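Local coordinates for protein YibA (Escherichia coli, PDB 1OYZ), which is a HEAT-repeat protein whose biochemical role is not established, although its family is loosely assigned an oxidoreductase activity, at residues D192-F197 / I214-R219. Numbering follows the deposited sequence.
Sequences DIRDCF and IGLSYR
Phe-197 and Leu-216 meet where the CA atoms of the two segments come nearest, Phe-197 CB lying 3.6 Å from Leu-216 CG while both leucine methyls also pack on the phenylalanine. Farther out, the ring rests obliquely on the glycine backbone, with Phe-197 CE2 3.7 Å from Gly-215 CA; a CB at Gly-215 would point toward Phe-197 and crowd its CE2. Arg-219 NH1 comes within 3.7 Å of Phe-197 CE2 and also meets the terminal methyl of Ile-193. The Arg-219 chain bends at chi2 (-79°), which swings CD aside; from there NE and the guanidinium run toward Phe-197 and Ile-193. Arg-194 instead runs extended from CG to NE and lays one guanidinium face over Arg-219 O, its NH2 3.4 Å away at an angle too poor for a hydrogen bond. A water lies doubtfully close to Arg-194 NH1 (2.5 Å) and donates weakly to Arg-219 O. Arg-194 NH2 has its salt bridge with Asp-189; an alanine in place of Arg-194 would probably leave that carboxylate without this partner and uncover the Arg-219 carbonyl. Helices 191-200 and 206-218, successive in the chain, pack with helix 173-186 against both Phe-197 and Arg-219, while helix 161-168 touches Ile-193 and Phe-197.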
loop_
_atom_site.group_PDB
_atom_site.type_symbol
_atom_site.label_atom_id
_atom_site.label_comp_id
_atom_site.label_asym_id
_atom_site.label_seq_id
_atom_site.Cartn_x
_atom_site.Cartn_y
_atom_site.Cartn_z
ATOM N N ASP A 192 5.058 17.936 12.568
ATOM C CA ASP A 192 4.581 18.000 11.203
ATOM C C ASP A 192 3.508 16.976 10.847
ATOM O O ASP A 192 2.537 17.291 10.159
ATOM C CB ASP A 192 5.752 17.860 10.229
ATOM C CG ASP A 192 6.756 19.003 10.344
ATOM O OD1 ASP A 192 7.450 19.125 11.387
ATOM O OD2 ASP A 192 6.840 19.775 9.376
ATOM N N ILE A 193 3.690 15.744 11.301
ATOM C CA ILE A 193 2.732 14.696 11.000
ATOM C C ILE A 193 1.453 14.972 11.777
ATOM O O ILE A 193 0.353 14.849 11.246
ATOM C CB ILE A 193 3.310 13.293 11.329
ATOM C CG1 ILE A 193 3.607 13.158 12.812
ATOM C CG2 ILE A 193 4.599 13.065 10.555
ATOM C CD1 ILE A 193 2.396 12.680 13.631
ATOM N N ARG A 194 1.576 15.370 13.030
ATOM C CA ARG A 194 0.367 15.666 13.761
ATOM C C ARG A 194 -0.408 16.775 13.069
ATOM O O ARG A 194 -1.613 16.641 12.814
ATOM C CB ARG A 194 0.695 16.036 15.190
ATOM C CG ARG A 194 0.933 14.823 15.997
ATOM C CD ARG A 194 1.173 15.169 17.408
ATOM N NE ARG A 194 1.741 14.035 18.111
ATOM C CZ ARG A 194 1.782 13.932 19.429
ATOM N NH1 ARG A 194 1.275 14.904 20.182
ATOM N NH2 ARG A 194 2.327 12.861 19.988
ATOM N N ASP A 195 0.277 17.862 12.720
ATOM C CA ASP A 195 -0.423 18.953 12.059
ATOM C C ASP A 195 -1.030 18.482 10.739
ATOM O O ASP A 195 -2.135 18.903 10.383
ATOM C CB ASP A 195 0.509 20.172 11.847
ATOM C CG ASP A 195 1.057 20.734 13.175
ATOM O OD1 ASP A 195 0.361 20.611 14.202
ATOM O OD2 ASP A 195 2.181 21.304 13.192
ATOM N N CYS A 196 -0.351 17.603 10.002
ATOM C CA CYS A 196 -0.969 17.163 8.744
ATOM C C CYS A 196 -2.198 16.323 9.069
ATOM O O CYS A 196 -3.195 16.423 8.374
ATOM C CB CYS A 196 0.006 16.362 7.867
ATOM S SG CYS A 196 1.322 17.383 7.082
ATOM N N PHE A 197 -2.137 15.513 10.129
ATOM C CA PHE A 197 -3.298 14.723 10.475
ATOM C C PHE A 197 -4.484 15.627 10.879
ATOM O O PHE A 197 -5.608 15.389 10.418
ATOM C CB PHE A 197 -2.956 13.718 11.580
ATOM C CG PHE A 197 -2.255 12.473 11.078
ATOM C CD1 PHE A 197 -1.819 12.382 9.762
ATOM C CD2 PHE A 197 -2.044 11.402 11.915
ATOM C CE1 PHE A 197 -1.184 11.232 9.282
ATOM C CE2 PHE A 197 -1.406 10.238 11.454
ATOM C CZ PHE A 197 -0.975 10.150 10.131
ATOM N N ILE A 214 -7.490 7.878 13.726
ATOM C CA ILE A 214 -6.806 6.857 14.529
ATOM C C ILE A 214 -5.381 7.334 14.810
ATOM O O ILE A 214 -4.845 7.138 15.899
ATOM C CB ILE A 214 -6.807 5.432 13.852
ATOM C CG1 ILE A 214 -5.519 5.185 13.133
ATOM C CG2 ILE A 214 -7.958 5.276 12.863
ATOM C CD1 ILE A 214 -4.603 4.341 13.962
ATOM N N GLY A 215 -4.767 7.982 13.828
ATOM C CA GLY A 215 -3.417 8.472 14.039
ATOM C C GLY A 215 -3.345 9.501 15.168
ATOM O O GLY A 215 -2.473 9.423 16.050
ATOM N N LEU A 216 -4.259 10.463 15.158
ATOM C CA LEU A 216 -4.227 11.483 16.201
ATOM C C LEU A 216 -4.576 10.874 17.544
ATOM O O LEU A 216 -3.963 11.203 18.546
ATOM C CB LEU A 216 -5.168 12.650 15.863
ATOM C CG LEU A 216 -4.582 13.505 14.734
ATOM C CD1 LEU A 216 -5.599 14.468 14.156
ATOM C CD2 LEU A 216 -3.385 14.259 15.275
ATOM N N SER A 217 -5.543 9.964 17.581
ATOM C CA SER A 217 -5.890 9.384 18.869
ATOM C C SER A 217 -4.743 8.549 19.478
ATOM O O SER A 217 -4.466 8.657 20.664
ATOM C CB SER A 217 -7.166 8.550 18.748
ATOM O OG SER A 217 -8.169 9.269 18.080
ATOM N N TYR A 218 -4.074 7.717 18.689
ATOM C CA TYR A 218 -2.978 6.951 19.264
ATOM C C TYR A 218 -1.930 7.909 19.844
ATOM O O TYR A 218 -1.321 7.633 20.880
ATOM C CB TYR A 218 -2.362 6.002 18.220
ATOM C CG TYR A 218 -3.138 4.702 18.109
ATOM C CD1 TYR A 218 -4.467 4.686 17.647
ATOM C CD2 TYR A 218 -2.570 3.489 18.523
ATOM C CE1 TYR A 218 -5.213 3.492 17.605
ATOM C CE2 TYR A 218 -3.306 2.293 18.490
ATOM C CZ TYR A 218 -4.624 2.299 18.034
ATOM O OH TYR A 218 -5.353 1.123 18.033
ATOM N N ARG A 219 -1.750 9.043 19.178
ATOM C CA ARG A 219 -0.810 10.070 19.614
ATOM C C ARG A 219 -1.368 10.901 20.787
ATOM O O ARG A 219 -0.700 11.828 21.243
ATOM C CB ARG A 219 -0.490 11.024 18.453
ATOM C CG ARG A 219 -0.160 10.355 17.113
ATOM C CD ARG A 219 1.256 9.837 17.084
ATOM N NE ARG A 219 1.484 8.813 16.055
ATOM C CZ ARG A 219 1.332 8.983 14.743
ATOM N NH1 ARG A 219 0.937 10.153 14.262
ATOM N NH2 ARG A 219 1.590 7.974 13.911
HETATM O O HOH W 1 0.105 14.984 22.407
#